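Local coordinates for protein nudix hydrolase DR_0079 (Deinococcus radiodurans, PDB 2O5F) that hydrolyses nucleoside 5'-di- and triphosphates to monophosphates with the help of magnesium, with a marked preference for CDP and CTP, at residues E80-R83 / R84-E88; V92-A96 / L97-P101; L146-A150 / A151-A155; D158-E161 / L162-C166. All blocks are in the same frame, centred on the assembly; numbering follows the deposited sequence.

Interaction 1: residues E80-R83 / R84-E88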
loop_
_atom_site.group_PDB
_atom_site.type_symbol
_atom_site.label_atom_id
_atom_site.label_comp_id
_atom_site.label_asym_id
_atom_site.label_seq_id
_atom_site.Cartn_x
_atom_site.Cartn_y
_atom_site.Cartn_z
ATOM N N GLU A 80 8.752 -2.603 9.386
ATOM C CA GLU A 80 8.212 -3.808 9.996
ATOM C C GLU A 80 6.804 -4.103 9.489
ATOM O O GLU A 80 6.449 -5.260 9.255
ATOM C CB GLU A 80 8.215 -3.677 11.522
ATOM C CG GLU A 80 9.618 -3.649 12.116
ATOM C CD GLU A 80 9.635 -3.260 13.581
ATOM O OE1 GLU A 80 8.589 -2.793 14.084
ATOM O OE2 GLU A 80 10.698 -3.417 14.223
ATOM N N ALA A 81 6.001 -3.059 9.306
ATOM C CA ALA A 81 4.642 -3.253 8.818
ATOM C C ALA A 81 4.706 -3.765 7.380
ATOM O O ALA A 81 3.918 -4.620 6.970
ATOM C CB ALA A 81 3.869 -1.943 8.877
ATOM N N PHE A 82 5.659 -3.231 6.627
ATOM C CA PHE A 82 5.855 -3.614 5.235
ATOM C C PHE A 82 6.208 -5.094 5.171
ATOM O O PHE A 82 5.571 -5.858 4.443
ATOM C CB PHE A 82 6.965 -2.742 4.623
ATOM C CG PHE A 82 7.351 -3.116 3.214
ATOM C CD1 PHE A 82 6.410 -3.591 2.310
ATOM C CD2 PHE A 82 8.669 -2.965 2.789
ATOM C CE1 PHE A 82 6.776 -3.910 1.001
ATOM C CE2 PHE A 82 9.043 -3.280 1.487
ATOM C CZ PHE A 82 8.091 -3.755 0.590
ATOM N N ARG A 83 7.206 -5.507 5.948
ATOM C CA ARG A 83 7.612 -6.907 5.950
ATOM C C ARG A 83 6.447 -7.819 6.323
ATOM O O ARG A 83 6.271 -8.890 5.740
ATOM C CB ARG A 83 8.770 -7.138 6.925
ATOM C CG ARG A 83 9.253 -8.579 6.923
ATOM C CD ARG A 83 10.465 -8.788 7.813
ATOM N NE ARG A 83 11.657 -8.103 7.318
ATOM C CZ ARG A 83 12.071 -6.913 7.741
ATOM N NH1 ARG A 83 11.390 -6.261 8.675
ATOM N NH2 ARG A 83 13.172 -6.377 7.234
ATOM N N ARG A 84 5.646 -7.385 7.290
ATOM C CA ARG A 84 4.502 -8.167 7.742
ATOM C C ARG A 84 3.413 -8.309 6.681
ATOM O O ARG A 84 2.944 -9.415 6.414
ATOM C CB ARG A 84 3.923 -7.542 9.021
ATOM C CG ARG A 84 2.650 -8.203 9.539
ATOM C CD ARG A 84 2.188 -7.578 10.859
ATOM N NE ARG A 84 2.014 -6.124 10.792
ATOM C CZ ARG A 84 1.059 -5.505 10.102
ATOM N NH1 ARG A 84 0.173 -6.203 9.402
ATOM N NH2 ARG A 84 0.975 -4.183 10.127
ATOM N N GLU A 85 3.007 -7.198 6.076
ATOM C CA GLU A 85 1.963 -7.234 5.050
ATOM C C GLU A 85 2.409 -7.985 3.791
ATOM O O GLU A 85 1.618 -8.699 3.181
ATOM C CB GLU A 85 1.530 -5.815 4.671
ATOM C CG GLU A 85 0.850 -5.029 5.790
ATOM C CD GLU A 85 -0.587 -5.471 6.056
ATOM O OE1 GLU A 85 -1.227 -4.902 6.969
ATOM O OE2 GLU A 85 -1.080 -6.384 5.358
ATOM N N ALA A 86 3.666 -7.815 3.402
ATOM C CA ALA A 86 4.181 -8.493 2.220
ATOM C C ALA A 86 4.117 -10.001 2.397
ATOM O O ALA A 86 3.776 -10.727 1.468
ATOM C CB ALA A 86 5.621 -8.063 1.936
ATOM N N ARG A 87 4.447 -10.489 3.584
ATOM C CA ARG A 87 4.402 -11.929 3.774
ATOM C C ARG A 87 2.990 -12.474 3.959
ATOM O O ARG A 87 2.688 -13.564 3.485
ATOM C CB ARG A 87 5.302 -12.344 4.937
ATOM C CG ARG A 87 4.899 -11.813 6.281
ATOM C CD ARG A 87 6.089 -11.895 7.215
ATOM N NE ARG A 87 6.753 -13.192 7.135
ATOM C CZ ARG A 87 7.977 -13.421 7.599
ATOM N NH1 ARG A 87 8.661 -12.436 8.172
ATOM N NH2 ARG A 87 8.516 -14.631 7.495
ATOM N N GLU A 88 2.110 -11.724 4.619
ATOM C CA GLU A 88 0.752 -12.221 4.806
ATOM C C GLU A 88 -0.145 -12.089 3.574
ATOM O O GLU A 88 -1.079 -12.866 3.408
ATOM C CB GLU A 88 0.079 -11.540 5.999
ATOM C CG GLU A 88 -0.226 -10.075 5.801
ATOM C CD GLU A 88 -1.010 -9.480 6.961
ATOM O OE1 GLU A 88 -1.275 -8.262 6.930
ATOM O OE2 GLU A 88 -1.365 -10.228 7.900
#
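Helix 78-90, the catalytic helix of the Nudix box, brings Ala81, Arg84 and Glu85 together over a single turn. Glu85 N reaches back to Ala81 O at 2.9 Å, and Ala86 N makes the equivalent bond to Phe82 O. Ala81 O also lies over one face of the Arg84 guanidinium, whose NH2 comes to 3.9 Å from Ala81 CB. The arginine gets there because its chain, straight as far as CD, bends at chi3 (55°) and folds the guanidinium back along the helix. From this position NH1 makes a weak hydrogen bond of 3.1 Å to Glu85 OE1, part of a salt bridge, and a longer salt bridge of 3.5 Å to Glu88 OE1. The other nitrogens of Arg84 are engaged by Glu76 (NE) and the carbonyl of Ala71 (NH2). On another face of the helix Arg83 and Arg87 run side by side, Arg83 CD 4.1 Å from Arg87 NH1; the two like charges are each matched by an acid, Asp95 and Glu93 respectively. Inward, the Phe82 ring touches Ala86 CB with CE1 at 4.4 Å and stacks on Tyr119. Glu85 and Glu89 are inferred to be magnesium ligands, and their carboxylates approach each other closely. The positive charge of Arg84, shared between Glu85 and Glu88, probably offsets part of this concentration of acids, consistent with the Nudix-box arginine steadying the glutamate.

Interaction 2: residues V92-A96 / L97-P101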
loop_
_atom_site.group_PDB
_atom_site.type_symbol
_atom_site.label_atom_id
_atom_site.label_comp_id
_atom_site.label_asym_id
_atom_site.label_seq_id
_atom_site.Cartn_x
_atom_site.Cartn_y
_atom_site.Cartn_z
ATOM N N VAL A 92 5.618 -13.076 0.411
ATOM C CA VAL A 92 6.926 -12.623 -0.027
ATOM C C VAL A 92 7.773 -12.161 1.152
ATOM O O VAL A 92 7.286 -11.487 2.060
ATOM C CB VAL A 92 6.803 -11.451 -1.028
ATOM C CG1 VAL A 92 8.175 -10.892 -1.350
ATOM C CG2 VAL A 92 6.121 -11.933 -2.310
ATOM N N GLU A 93 9.043 -12.542 1.129
ATOM C CA GLU A 93 10.005 -12.158 2.150
ATOM C C GLU A 93 10.762 -10.986 1.526
ATOM O O GLU A 93 11.595 -11.191 0.643
ATOM C CB GLU A 93 10.976 -13.313 2.410
ATOM C CG GLU A 93 10.320 -14.671 2.608
ATOM C CD GLU A 93 9.803 -14.883 4.019
ATOM O OE1 GLU A 93 8.876 -14.159 4.441
ATOM O OE2 GLU A 93 10.333 -15.777 4.712
ATOM N N ILE A 94 10.479 -9.764 1.970
ATOM C CA ILE A 94 11.146 -8.597 1.394
ATOM C C ILE A 94 12.661 -8.689 1.488
ATOM O O ILE A 94 13.376 -8.169 0.634
ATOM C CB ILE A 94 10.675 -7.269 2.054
ATOM C CG1 ILE A 94 11.077 -7.229 3.527
ATOM C CG2 ILE A 94 9.158 -7.130 1.917
ATOM C CD1 ILE A 94 10.733 -5.904 4.207
ATOM N N ASP A 95 13.149 -9.363 2.522
ATOM C CA ASP A 95 14.588 -9.512 2.710
ATOM C C ASP A 95 15.194 -10.408 1.631
ATOM O O ASP A 95 16.402 -10.387 1.401
ATOM C CB ASP A 95 14.873 -10.086 4.102
ATOM C CG ASP A 95 14.302 -9.221 5.214
ATOM O OD1 ASP A 95 14.581 -8.003 5.223
ATOM O OD2 ASP A 95 13.580 -9.754 6.084
ATOM N N ALA A 96 14.346 -11.186 0.960
ATOM C CA ALA A 96 14.803 -12.090 -0.091
ATOM C C ALA A 96 14.781 -11.420 -1.461
ATOM O O ALA A 96 15.200 -12.007 -2.457
ATOM C CB ALA A 96 13.932 -13.343 -0.114
ATOM N N LEU A 97 14.288 -10.190 -1.513
ATOM C CA LEU A 97 14.222 -9.475 -2.778
ATOM C C LEU A 97 14.790 -8.070 -2.634
ATOM O O LEU A 97 15.129 -7.632 -1.535
ATOM C CB LEU A 97 12.770 -9.389 -3.256
ATOM C CG LEU A 97 11.980 -10.696 -3.359
ATOM C CD1 LEU A 97 10.598 -10.391 -3.917
ATOM C CD2 LEU A 97 12.706 -11.687 -4.254
ATOM N N SER A 98 14.895 -7.366 -3.753
ATOM C CA SER A 98 15.395 -6.001 -3.739
ATOM C C SER A 98 14.211 -5.046 -3.565
ATOM O O SER A 98 13.203 -5.174 -4.260
ATOM C CB SER A 98 16.122 -5.700 -5.053
ATOM O OG SER A 98 16.393 -4.312 -5.180
ATOM N N TRP A 99 14.332 -4.109 -2.626
ATOM C CA TRP A 99 13.282 -3.121 -2.370
ATOM C C TRP A 99 13.871 -1.828 -1.829
ATOM O O TRP A 99 15.022 -1.780 -1.397
ATOM C CB TRP A 99 12.248 -3.636 -1.361
ATOM C CG TRP A 99 12.797 -3.892 0.014
ATOM C CD1 TRP A 99 13.377 -5.042 0.457
ATOM C CD2 TRP A 99 12.810 -2.981 1.131
ATOM N NE1 TRP A 99 13.743 -4.911 1.769
ATOM C CE2 TRP A 99 13.407 -3.658 2.210
ATOM C CE3 TRP A 99 12.370 -1.661 1.316
ATOM C CZ2 TRP A 99 13.585 -3.067 3.469
ATOM C CZ3 TRP A 99 12.545 -1.069 2.570
ATOM C CH2 TRP A 99 13.149 -1.778 3.631
ATOM N N ARG A 100 13.075 -0.770 -1.848
ATOM C CA ARG A 100 13.546 0.503 -1.340
ATOM C C ARG A 100 12.389 1.457 -1.134
ATOM O O ARG A 100 11.325 1.304 -1.741
ATOM C CB ARG A 100 14.538 1.136 -2.321
ATOM C CG ARG A 100 13.899 1.639 -3.603
ATOM C CD ARG A 100 14.858 2.525 -4.381
ATOM N NE ARG A 100 14.205 3.187 -5.507
ATOM C CZ ARG A 100 13.740 2.558 -6.580
ATOM N NH1 ARG A 100 13.855 1.240 -6.682
ATOM N NH2 ARG A 100 13.157 3.248 -7.552
ATOM N N PRO A 101 12.573 2.441 -0.246
ATOM C CA PRO A 101 11.520 3.420 0.008
ATOM C C PRO A 101 11.348 4.217 -1.279
ATOM O O PRO A 101 12.321 4.728 -1.834
ATOM C CB PRO A 101 12.105 4.266 1.130
ATOM C CG PRO A 101 12.949 3.286 1.879
ATOM C CD PRO A 101 13.646 2.554 0.758
#
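Val92 and Ile94 meet Leu97 and Trp99 where the chain leaves the Nudix helix 78-90, passes through a 3-10 turn at 94-96 and enters strand 98-105, an outer strand of the mixed sheet. One backbone hydrogen bond joins the two segments, from Leu97 N to Ile94 O at 3.1 Å, an i to i+3 bond, as expected of a 3-10 turn. Within the turn Ala96 N is bonded to Glu93 O.

The aromatic contact is made by Ile94 and Trp99. Ile94 CD1 lies 3.7 Å above the plane of the indole, offset toward the rim, while CB makes an off-centre CH-pi approach to the five-membered ring, 4.2 Å from its centroid. Trp99 CG stands between the backbone N and the carbonyl carbon (chi1 64°), which turns the indole back toward the turn. The ring also meets Phe82 edge-to-face. With alanine in place of the indole, Ile94 would probably lose the ring face that CD1 and CB rest on, and Phe82 its edge-to-face neighbour, opening a gap between turn and helix.

Purely apolar packing comes from Val92 and Leu97, whose side chains cross at about a right angle and both touch Leu121 on the adjoining strand. Val92 CG1 touches Leu97 CD1 at 3.6 Å.

Interaction 3: residues L146-A150 / A151-A155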
loop_
_atom_site.group_PDB
_atom_site.type_symbol
_atom_site.label_atom_id
_atom_site.label_comp_id
_atom_site.label_asym_id
_atom_site.label_seq_id
_atom_site.Cartn_x
_atom_site.Cartn_y
_atom_site.Cartn_z
ATOM N N LEU A 146 -4.106 3.325 -14.824
ATOM C CA LEU A 146 -4.754 4.626 -14.653
ATOM C C LEU A 146 -5.953 4.763 -15.600
ATOM O O LEU A 146 -6.992 5.347 -15.237
ATOM C CB LEU A 146 -3.739 5.751 -14.897
ATOM C CG LEU A 146 -2.681 5.898 -13.796
ATOM C CD1 LEU A 146 -1.673 6.989 -14.162
ATOM C CD2 LEU A 146 -3.390 6.257 -12.485
ATOM N N ALA A 147 -5.819 4.231 -16.812
ATOM C CA ALA A 147 -6.918 4.287 -17.772
ATOM C C ALA A 147 -8.161 3.563 -17.222
ATOM O O ALA A 147 -9.270 4.079 -17.324
ATOM C CB ALA A 147 -6.493 3.673 -19.107
ATOM N N ARG A 148 -7.970 2.379 -16.645
ATOM C CA ARG A 148 -9.085 1.617 -16.078
ATOM C C ARG A 148 -9.761 2.406 -14.959
ATOM O O ARG A 148 -10.987 2.443 -14.875
ATOM C CB ARG A 148 -8.608 0.284 -15.496
ATOM C CG ARG A 148 -8.134 -0.766 -16.498
ATOM C CD ARG A 148 -7.852 -2.075 -15.757
ATOM N NE ARG A 148 -7.297 -3.114 -16.621
ATOM C CZ ARG A 148 -7.064 -4.361 -16.228
ATOM N NH1 ARG A 148 -6.547 -5.240 -17.080
ATOM N NH2 ARG A 148 -7.352 -4.731 -14.980
ATOM N N ILE A 149 -8.961 3.021 -14.089
ATOM C CA ILE A 149 -9.505 3.806 -12.983
ATOM C C ILE A 149 -10.320 4.969 -13.538
ATOM O O ILE A 149 -11.424 5.242 -13.069
ATOM C CB ILE A 149 -8.391 4.391 -12.076
ATOM C CG1 ILE A 149 -7.391 3.299 -11.679
ATOM C CG2 ILE A 149 -9.013 5.009 -10.826
ATOM C CD1 ILE A 149 -8.005 2.080 -11.076
ATOM N N ALA A 150 -9.760 5.659 -14.527
ATOM C CA ALA A 150 -10.425 6.792 -15.164
ATOM C C ALA A 150 -11.773 6.363 -15.759
ATOM O O ALA A 150 -12.746 7.123 -15.741
ATOM C CB ALA A 150 -9.521 7.378 -16.256
ATOM N N ALA A 151 -11.827 5.136 -16.266
ATOM C CA ALA A 151 -13.043 4.587 -16.870
ATOM C C ALA A 151 -14.133 4.278 -15.846
ATOM O O ALA A 151 -15.312 4.222 -16.186
ATOM C CB ALA A 151 -12.703 3.323 -17.646
ATOM N N GLY A 152 -13.734 4.071 -14.598
ATOM C CA GLY A 152 -14.704 3.761 -13.568
ATOM C C GLY A 152 -14.555 2.387 -12.941
ATOM O O GLY A 152 -15.332 2.022 -12.068
ATOM N N GLU A 153 -13.567 1.611 -13.377
ATOM C CA GLU A 153 -13.369 0.277 -12.800
ATOM C C GLU A 153 -13.029 0.428 -11.310
ATOM O O GLU A 153 -12.333 1.369 -10.924
ATOM C CB GLU A 153 -12.258 -0.470 -13.553
ATOM C CG GLU A 153 -12.623 -0.767 -15.020
ATOM C CD GLU A 153 -11.825 -1.931 -15.602
ATOM O OE1 GLU A 153 -11.804 -3.021 -14.982
ATOM O OE2 GLU A 153 -11.243 -1.774 -16.696
ATOM N N ALA A 154 -13.530 -0.488 -10.485
ATOM C CA ALA A 154 -13.323 -0.442 -9.033
ATOM C C ALA A 154 -11.859 -0.441 -8.604
ATOM O O ALA A 154 -11.070 -1.259 -9.070
ATOM C CB ALA A 154 -14.058 -1.613 -8.377
ATOM N N ALA A 155 -11.509 0.475 -7.701
ATOM C CA ALA A 155 -10.141 0.584 -7.213
ATOM C C ALA A 155 -10.069 1.271 -5.860
ATOM O O ALA A 155 -10.890 2.128 -5.552
ATOM C CB ALA A 155 -9.305 1.364 -8.207
HETATM O O HOH W 1 -9.800 -3.776 -13.225
HETATM O O HOH W 2 -12.621 4.093 -10.825
#
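Arg148 O takes the N-H of Glu153 at 3.1 Å, and Ile149 O takes that of Gly152 at 3.0 Å; together they form the Schellman motif that ends helix 142-151. Gly152 has a positive phi of 116°, at which a CB would collide with the carbonyl oxygen of Ala151. Ala151 N continues the helical pattern to Ala147 O, and weak bonds from Ala151 N and Gly152 N also converge on Arg148 O.

Water reinforces the closure twice. One molecule donates to both Ile149 O and Glu153 O, tying the last turn to the departing chain; another accepts from Arg148 NH2 and donates to Glu153 OE1 at 2.8 Å. Arg148 and Glu153 do not pair directly: OE2 rests against the aliphatic part of the arginine, 3.3 Å from CG, and sits off the guanidinium plane, 4.2 Å from NE, with no N-H aimed at it. The guanidinium instead makes its salt bridge with Glu138.

Farther along, Ile149 CD1 is modelled 3.2 Å from Ala155 CB, closer than methyl groups normally come and so doubtful. The isoleucine's CG1 lies beside its backbone N (chi1 -50°), and a second bend at chi2 carries CD1 toward the returning chain, where both residues also touch Leu64. Carbonyls at the helix end thus find donors in the turn and in water, while the charge of Glu153 is met by Arg148 through solvent and at a distance.

Interaction 4: residues D158-E161 / L162-C166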
loop_
_atom_site.group_PDB
_atom_site.type_symbol
_atom_site.label_atom_id
_atom_site.label_comp_id
_atom_site.label_asym_id
_atom_site.label_seq_id
_atom_site.Cartn_x
_atom_site.Cartn_y
_atom_site.Cartn_z
ATOM N N ASP A 158 -6.881 5.436 -2.970
ATOM C CA ASP A 158 -5.610 6.136 -3.169
ATOM C C ASP A 158 -4.696 5.531 -4.219
ATOM O O ASP A 158 -3.589 6.023 -4.435
ATOM C CB ASP A 158 -4.835 6.244 -1.856
ATOM C CG ASP A 158 -5.541 7.109 -0.826
ATOM O OD1 ASP A 158 -6.249 8.067 -1.214
ATOM O OD2 ASP A 158 -5.355 6.839 0.373
ATOM N N LEU A 159 -5.156 4.475 -4.878
ATOM C CA LEU A 159 -4.336 3.812 -5.884
ATOM C C LEU A 159 -3.908 4.735 -7.020
ATOM O O LEU A 159 -2.724 4.845 -7.304
ATOM C CB LEU A 159 -5.072 2.593 -6.443
ATOM C CG LEU A 159 -4.328 1.791 -7.512
ATOM C CD1 LEU A 159 -2.955 1.355 -6.994
ATOM C CD2 LEU A 159 -5.166 0.580 -7.897
ATOM N N ALA A 160 -4.868 5.400 -7.658
ATOM C CA ALA A 160 -4.554 6.293 -8.765
ATOM C C ALA A 160 -3.547 7.374 -8.371
ATOM O O ALA A 160 -2.552 7.580 -9.072
ATOM C CB ALA A 160 -5.826 6.935 -9.312
ATOM N N GLU A 161 -3.798 8.058 -7.256
ATOM C CA GLU A 161 -2.902 9.121 -6.796
ATOM C C GLU A 161 -1.497 8.593 -6.481
ATOM O O GLU A 161 -0.502 9.255 -6.786
ATOM C CB GLU A 161 -3.498 9.837 -5.568
ATOM C CG GLU A 161 -2.579 10.905 -4.948
ATOM C CD GLU A 161 -3.299 11.844 -3.969
ATOM O OE1 GLU A 161 -4.401 11.509 -3.496
ATOM O OE2 GLU A 161 -2.754 12.922 -3.660
ATOM N N LEU A 162 -1.409 7.408 -5.878
ATOM C CA LEU A 162 -0.096 6.838 -5.565
ATOM C C LEU A 162 0.695 6.541 -6.834
ATOM O O LEU A 162 1.913 6.773 -6.897
ATOM C CB LEU A 162 -0.236 5.548 -4.753
ATOM C CG LEU A 162 -0.568 5.731 -3.271
ATOM C CD1 LEU A 162 -0.708 4.361 -2.610
ATOM C CD2 LEU A 162 0.558 6.534 -2.590
ATOM N N VAL A 163 0.006 6.022 -7.846
ATOM C CA VAL A 163 0.662 5.703 -9.110
ATOM C C VAL A 163 1.154 6.977 -9.790
ATOM O O VAL A 163 2.285 7.033 -10.282
ATOM C CB VAL A 163 -0.290 4.952 -10.065
ATOM C CG1 VAL A 163 0.332 4.839 -11.459
ATOM C CG2 VAL A 163 -0.580 3.571 -9.512
ATOM N N ARG A 164 0.307 8.002 -9.814
ATOM C CA ARG A 164 0.689 9.263 -10.433
ATOM C C ARG A 164 1.815 9.967 -9.675
ATOM O O ARG A 164 2.752 10.483 -10.285
ATOM C CB ARG A 164 -0.521 10.199 -10.552
ATOM C CG ARG A 164 -1.524 9.774 -11.612
ATOM C CD ARG A 164 -2.486 10.898 -11.954
ATOM N NE ARG A 164 -3.156 10.650 -13.229
ATOM C CZ ARG A 164 -4.289 9.972 -13.364
ATOM N NH1 ARG A 164 -4.900 9.473 -12.298
ATOM N NH2 ARG A 164 -4.804 9.779 -14.570
ATOM N N ARG A 165 1.743 9.989 -8.350
ATOM C CA ARG A 165 2.785 10.659 -7.576
ATOM C C ARG A 165 4.105 9.896 -7.548
ATOM O O ARG A 165 5.174 10.507 -7.511
ATOM C CB ARG A 165 2.317 10.912 -6.140
ATOM C CG ARG A 165 1.288 12.024 -6.001
ATOM C CD ARG A 165 0.831 12.152 -4.560
ATOM N NE ARG A 165 -0.138 13.232 -4.369
ATOM C CZ ARG A 165 0.166 14.525 -4.346
ATOM N NH1 ARG A 165 1.421 14.917 -4.501
ATOM N NH2 ARG A 165 -0.789 15.429 -4.166
ATOM N N CYS A 166 4.042 8.571 -7.573
ATOM C CA CYS A 166 5.261 7.767 -7.523
ATOM C C CYS A 166 5.891 7.473 -8.877
ATOM O O CYS A 166 7.105 7.276 -8.966
ATOM C CB CYS A 166 4.998 6.450 -6.791
ATOM S SG CYS A 166 4.573 6.648 -5.043
#
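Glu161 and Arg165 lie alongside each other, pointing the same way, one turn apart on helix 159-166, the last helix of the Nudix fold here. Both chains are extended, and the carboxylate and guanidinium planes are turned 32° from one another. A single oxygen of the acid does the gripping: OE2 uses its anti lone pair to receive Arg165 NE at 2.7 Å, nearly in the guanidinium plane, and takes a second, weak bond from NH2 at 3.2 Å. With CG of Glu161 anti to the backbone N (chi1 176°) and CG of Arg165 anti to the carbonyl carbon (chi1 -73°), the two chains are brought abreast, and Glu161 CG packs 3.7 Å from Arg165 CD. The other oxygen, OE1, is bonded to the Thr111 hydroxyl, which links the helix to a loop. Shortening Glu161 to an alanine is likely to leave the Arg165 guanidinium without its acid and free to turn, and to cost the helix its tie to Thr111.

On the inward face the pairing is apolar: Leu159 and Val163 run side by side, with CD1 of the leucine 4.1 Å from CG2 of the valine, and both reach Phe40 of strand 35-42. Separately, the charged guanidinium of Arg164 passes a methyl group edge-on, its NH1 4.0 Å from Ala160 CB. Along the backbone, Leu162 N bonds back to Asp158 O, the residue just before the helix, while Arg165 N closes the same turn as the salt bridge with a bond of 2.8 Å to Glu161 O.

In the fold
The four contacts follow one another along the chain and form two touching pairs. Interactions 1 and 2, with centres 10 Å apart, join helix 78-90 to the turn before strand 98-105 through two salt bridges and the packing of Arg83 on Ile94. Interactions 3 and 4, 12 Å apart between centres, pack helix 142-151 against helix 159-166, with Leu146 and Ile149 meeting Ala160, Val163 and Arg164. Interaction 1 lies on the opposite side of the chain's centre from both interactions 3 and 4, their centres 27 and 20 Å away. Phe82 touches strand 35-42, as do Leu159 and Leu162, so the central mixed sheet lies between the Nudix helix and the C-terminal helices, the alpha/beta/alpha sandwich of Nudix hydrolases.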